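Local coordinates for paenibacillus xanthan lyase (Paenibacillus, PDB 6F2P), which probably cleaves the polysaccharide xanthan by beta-elimination, as a family 8 polysaccharide lyase carrying several bound calcium ions, at residues A[778-783]-A[799-804]; A[828-833]-A[888-893]. All coordinates share one frame; numbering follows the deposited sequence.

Contact 1 of 2, residues A[778-783]-A[799-804]; sequences LTDTPV and NNNAVD. With CA (calcium ion), chain D.
A calcium site at the edge of a two-sheet antiparallel beta-sandwich joins these two loops, each giving the ion one side-chain oxygen; the sandwich resembles carbohydrate-binding modules, though a sugar-binding role here would be conjecture. D780 reaches the metal with OD1 at 2.5 Å, and N801 comes from across the contact with its amide OD1, so a carboxylate and an amide oxygen meet on one cation. The two flat groups cross obliquely, with the carboxylate and amide planes 74° apart. D805 completes the protein ligands. A second grip steadies the aspartate: T779 donates from OG1 to D780 OD1 at 2.8 Å, along the lone pair anti to the other carboxylate oxygen, and its hydroxyl also accepts from the backbone N of Y806. Threonine thus acts as a second-shell residue, helping, with the metal, to hold the rotation of a first-shell ligand. Further along, N799 has CG anti to its own carbonyl carbon (chi1 -75°), which delivers ND2 to T781 O at 2.7 Å. The bond is almost straight, 174° at the hydrogen, and lies in both the carbonyl plane and the amide plane; asparagine suits the place because its short amide ties side chain to backbone. The methyl CG2 of V783 packs 3.6 Å from N799 ND2. Between these two ties, one water donates to D780 O and N800 OD1 and accepts from N799 N, while N800 ND2 is held by T879. The loop 778-783 passes from strand 775-778 in the five-stranded sheet to strand 783-786 in the six-stranded one, and 799-804 makes the return from strand 794-798 to strand 806-813.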
# COMPACT_ATOMS: atom_id res chain seq x y z
N LEU A 778 -10.27 -12.36 -16.06
CA LEU A 778 -10.99 -12.41 -17.33
C LEU A 778 -10.06 -12.34 -18.54
O LEU A 778 -8.91 -11.91 -18.43
CB LEU A 778 -12.04 -11.30 -17.41
CG LEU A 778 -11.54 -9.87 -17.67
CD1 LEU A 778 -12.70 -8.98 -18.07
CD2 LEU A 778 -10.84 -9.30 -16.46
N THR A 779 -10.58 -12.78 -19.69
CA THR A 779 -9.83 -12.74 -20.95
C THR A 779 -10.44 -11.72 -21.89
O THR A 779 -9.78 -11.18 -22.77
CB THR A 779 -9.89 -14.09 -21.67
OG1 THR A 779 -11.24 -14.35 -22.08
CG2 THR A 779 -9.41 -15.19 -20.77
N ASP A 780 -11.74 -11.50 -21.70
CA ASP A 780 -12.51 -10.59 -22.52
C ASP A 780 -13.37 -9.70 -21.64
O ASP A 780 -13.99 -10.18 -20.69
CB ASP A 780 -13.39 -11.38 -23.49
CG ASP A 780 -12.60 -11.94 -24.66
OD1 ASP A 780 -11.98 -13.01 -24.48
OD2 ASP A 780 -12.61 -11.31 -25.74
N THR A 781 -13.42 -8.41 -21.96
CA THR A 781 -14.22 -7.48 -21.17
C THR A 781 -15.71 -7.59 -21.45
O THR A 781 -16.15 -7.46 -22.59
CB THR A 781 -13.77 -6.03 -21.40
OG1 THR A 781 -12.41 -5.89 -21.00
CG2 THR A 781 -14.63 -5.07 -20.58
N PRO A 782 -16.50 -7.84 -20.40
CA PRO A 782 -17.96 -7.89 -20.54
C PRO A 782 -18.57 -6.49 -20.44
O PRO A 782 -17.95 -5.59 -19.87
CB PRO A 782 -18.39 -8.74 -19.35
CG PRO A 782 -17.38 -8.41 -18.31
CD PRO A 782 -16.08 -8.18 -19.03
N VAL A 783 -19.77 -6.32 -20.98
CA VAL A 783 -20.49 -5.06 -20.89
C VAL A 783 -21.88 -5.31 -20.32
O VAL A 783 -22.51 -6.32 -20.63
CB VAL A 783 -20.63 -4.39 -22.28
CG1 VAL A 783 -21.33 -3.04 -22.17
CG2 VAL A 783 -19.27 -4.25 -22.94
N ASN A 799 -18.20 -10.95 -23.95
CA ASN A 799 -17.74 -10.67 -25.30
C ASN A 799 -16.73 -11.70 -25.77
O ASN A 799 -15.96 -11.45 -26.69
CB ASN A 799 -17.15 -9.27 -25.39
CG ASN A 799 -18.22 -8.21 -25.39
OD1 ASN A 799 -19.13 -8.23 -26.21
ND2 ASN A 799 -18.13 -7.27 -24.44
N ASN A 800 -16.75 -12.86 -25.12
CA ASN A 800 -15.81 -13.94 -25.37
C ASN A 800 -15.68 -14.32 -26.84
O ASN A 800 -16.69 -14.57 -27.51
CB ASN A 800 -16.19 -15.16 -24.53
CG ASN A 800 -16.22 -14.84 -23.04
OD1 ASN A 800 -16.56 -13.73 -22.64
ND2 ASN A 800 -15.86 -15.82 -22.21
N ASN A 801 -14.43 -14.35 -27.31
CA ASN A 801 -14.07 -14.56 -28.72
C ASN A 801 -13.97 -16.01 -29.11
O ASN A 801 -14.31 -16.38 -30.22
CB ASN A 801 -12.68 -13.99 -29.02
CG ASN A 801 -12.60 -12.51 -28.80
OD1 ASN A 801 -11.70 -12.04 -28.11
ND2 ASN A 801 -13.51 -11.76 -29.41
N ALA A 802 -13.44 -16.82 -28.20
CA ALA A 802 -12.96 -18.15 -28.56
C ALA A 802 -13.00 -19.11 -27.39
O ALA A 802 -13.27 -18.72 -26.25
CB ALA A 802 -11.55 -18.05 -29.12
N VAL A 803 -12.71 -20.38 -27.67
CA VAL A 803 -12.68 -21.41 -26.65
C VAL A 803 -11.63 -21.06 -25.59
O VAL A 803 -10.61 -20.44 -25.90
CB VAL A 803 -12.42 -22.79 -27.30
CG1 VAL A 803 -12.15 -23.86 -26.26
CG2 VAL A 803 -13.60 -23.18 -28.16
N ASP A 804 -11.93 -21.41 -24.34
CA ASP A 804 -11.08 -21.15 -23.18
C ASP A 804 -11.10 -19.71 -22.66
O ASP A 804 -10.47 -19.40 -21.65
CB ASP A 804 -9.65 -21.67 -23.41
CG ASP A 804 -9.58 -23.18 -23.38
OD1 ASP A 804 -10.43 -23.80 -22.71
OD2 ASP A 804 -8.67 -23.74 -24.03
CA CA D . -10.61 -13.64 -26.44
O HOH W 1 -16.68 -10.87 -21.50

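Contact 2 of 2, residues A[828-833]-A[888-893]; sequences STNSGI and GYKLML
Both backbone polar atoms of K890 are engaged by segment 828-833, where two crossovers of the antiparallel beta-sandwich meet. K890 N donates to N830 OD1 at 2.9 Å, with the donor above the amide carbonyl plane and 155° at the hydrogen. K890 O accepts from G832 N at 2.8 Å, this time in the carbonyl plane, and the CA-H of S831 adds a contact to the same oxygen. N830 holds CG anti to its backbone N (chi1 -164°), a torsion that carries OD1 to the bend at 888-890, so its amide stands in for a backbone acceptor. The other branch, ND2, lies 3.5 Å from K890 CD, against a lysine chain that runs extended past it toward its amine's partner, N799. An alanine in place of N830 would remove the acceptor of K890 N and the ND2 that lies along the lysine, and would probably loosen the junction. G832 suits its position because a CB would run into Y889 O. Serines tie the remaining turn: S831 OG donates to S828 O at 2.8 Å and accepts from a water that in turn takes the N-H of M892, a bridge from loop to strand 891-900. S886 reinforces the junction through its hydroxyl, bonded to S831 N and G888 O. Beyond the polar part, L891 turns away to pack on F798 and I825. At the far end M892, with CG anti to its carbonyl carbon (chi1 -74°), sets that CG 3.7 Å from S828 CB.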
# COMPACT_ATOMS: atom_id res chain seq x y z
N SER A 828 -29.99 -14.80 -26.37
CA SER A 828 -29.16 -14.00 -27.25
C SER A 828 -28.80 -14.88 -28.43
O SER A 828 -28.48 -16.05 -28.26
CB SER A 828 -27.90 -13.54 -26.51
OG SER A 828 -26.97 -12.92 -27.38
N THR A 829 -28.87 -14.32 -29.64
CA THR A 829 -28.55 -15.09 -30.83
C THR A 829 -27.06 -15.44 -30.86
O THR A 829 -26.62 -16.29 -31.64
CB THR A 829 -28.97 -14.35 -32.12
OG1 THR A 829 -28.47 -13.01 -32.08
CG2 THR A 829 -30.49 -14.31 -32.24
N ASN A 830 -26.30 -14.78 -29.98
CA ASN A 830 -24.89 -15.06 -29.77
C ASN A 830 -24.69 -15.65 -28.38
O ASN A 830 -24.43 -14.91 -27.43
CB ASN A 830 -24.08 -13.78 -29.91
CG ASN A 830 -22.59 -14.03 -30.09
OD1 ASN A 830 -22.07 -15.07 -29.66
ND2 ASN A 830 -21.90 -13.08 -30.71
N SER A 831 -24.84 -16.97 -28.27
CA SER A 831 -24.69 -17.67 -26.99
C SER A 831 -23.81 -18.91 -27.15
O SER A 831 -24.18 -19.85 -27.86
CB SER A 831 -26.05 -18.09 -26.45
OG SER A 831 -26.88 -16.97 -26.18
N GLY A 832 -22.66 -18.92 -26.49
CA GLY A 832 -21.75 -20.06 -26.57
C GLY A 832 -22.13 -21.20 -25.64
O GLY A 832 -23.27 -21.29 -25.18
N ILE A 833 -21.16 -22.08 -25.39
CA ILE A 833 -21.32 -23.18 -24.44
C ILE A 833 -20.36 -22.97 -23.29
O ILE A 833 -19.15 -22.88 -23.50
CB ILE A 833 -21.01 -24.54 -25.08
CG1 ILE A 833 -21.94 -24.82 -26.26
CG2 ILE A 833 -21.09 -25.65 -24.04
CD1 ILE A 833 -21.67 -26.13 -26.95
N GLY A 888 -21.69 -16.57 -32.25
CA GLY A 888 -20.35 -16.72 -31.71
C GLY A 888 -20.35 -17.36 -30.34
O GLY A 888 -21.13 -18.28 -30.07
N TYR A 889 -19.49 -16.87 -29.46
CA TYR A 889 -19.26 -17.51 -28.18
C TYR A 889 -19.72 -16.67 -27.00
O TYR A 889 -19.42 -17.00 -25.84
CB TYR A 889 -17.77 -17.82 -28.02
CG TYR A 889 -17.19 -18.75 -29.06
CD1 TYR A 889 -16.57 -18.25 -30.20
CD2 TYR A 889 -17.23 -20.13 -28.89
CE1 TYR A 889 -16.02 -19.10 -31.16
CE2 TYR A 889 -16.68 -20.99 -29.84
CZ TYR A 889 -16.08 -20.47 -30.97
OH TYR A 889 -15.54 -21.33 -31.90
N LYS A 890 -20.46 -15.60 -27.27
CA LYS A 890 -20.86 -14.68 -26.20
C LYS A 890 -21.93 -15.25 -25.27
O LYS A 890 -22.28 -16.44 -25.33
CB LYS A 890 -21.29 -13.34 -26.78
CG LYS A 890 -20.17 -12.64 -27.54
CD LYS A 890 -20.57 -11.26 -28.02
CE LYS A 890 -19.42 -10.59 -28.76
NZ LYS A 890 -19.71 -9.17 -29.06
N LEU A 891 -22.45 -14.40 -24.40
CA LEU A 891 -23.41 -14.84 -23.40
C LEU A 891 -24.04 -13.64 -22.72
O LEU A 891 -23.39 -12.61 -22.52
CB LEU A 891 -22.69 -15.71 -22.35
CG LEU A 891 -23.47 -16.30 -21.18
CD1 LEU A 891 -24.47 -17.35 -21.66
CD2 LEU A 891 -22.51 -16.90 -20.17
N MET A 892 -25.32 -13.77 -22.39
CA MET A 892 -26.03 -12.74 -21.63
C MET A 892 -26.34 -13.26 -20.23
O MET A 892 -27.41 -13.84 -20.00
CB MET A 892 -27.31 -12.32 -22.35
CG MET A 892 -27.10 -11.45 -23.57
SD MET A 892 -26.50 -9.80 -23.15
CE MET A 892 -25.71 -9.35 -24.69
N LEU A 893 -25.42 -13.05 -19.30
CA LEU A 893 -25.57 -13.54 -17.93
C LEU A 893 -26.39 -12.58 -17.05
O LEU A 893 -26.04 -11.40 -16.92
CB LEU A 893 -24.19 -13.78 -17.32
CG LEU A 893 -24.05 -14.26 -15.87
CD1 LEU A 893 -24.83 -15.54 -15.62
CD2 LEU A 893 -22.58 -14.46 -15.56
O HOH W 2 -26.83 -15.38 -23.72

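Overall arrangement
Contact 1 and contact 2 lie in the same beta-sandwich, their centres about 11 Å apart, and both join loops that pass between its two sheets. Each is partly buried, but contact 1 is the more superficial: most of its touching residues are exposed, whereas none in contact 2 are. Chemistry follows place: a metal and its oxygen ligands at the more exposed site; one backbone-backbone bond, one from a backbone N-H to an asparagine amide and two glycines at the more buried one. They are coupled directly. K890 NZ probably bonds to N799 OD1 at 3.1 Å, so one asparagine serves both contacts, and the ring of Y889 packs against the backbone of 801-802, beside the calcium-binding loop.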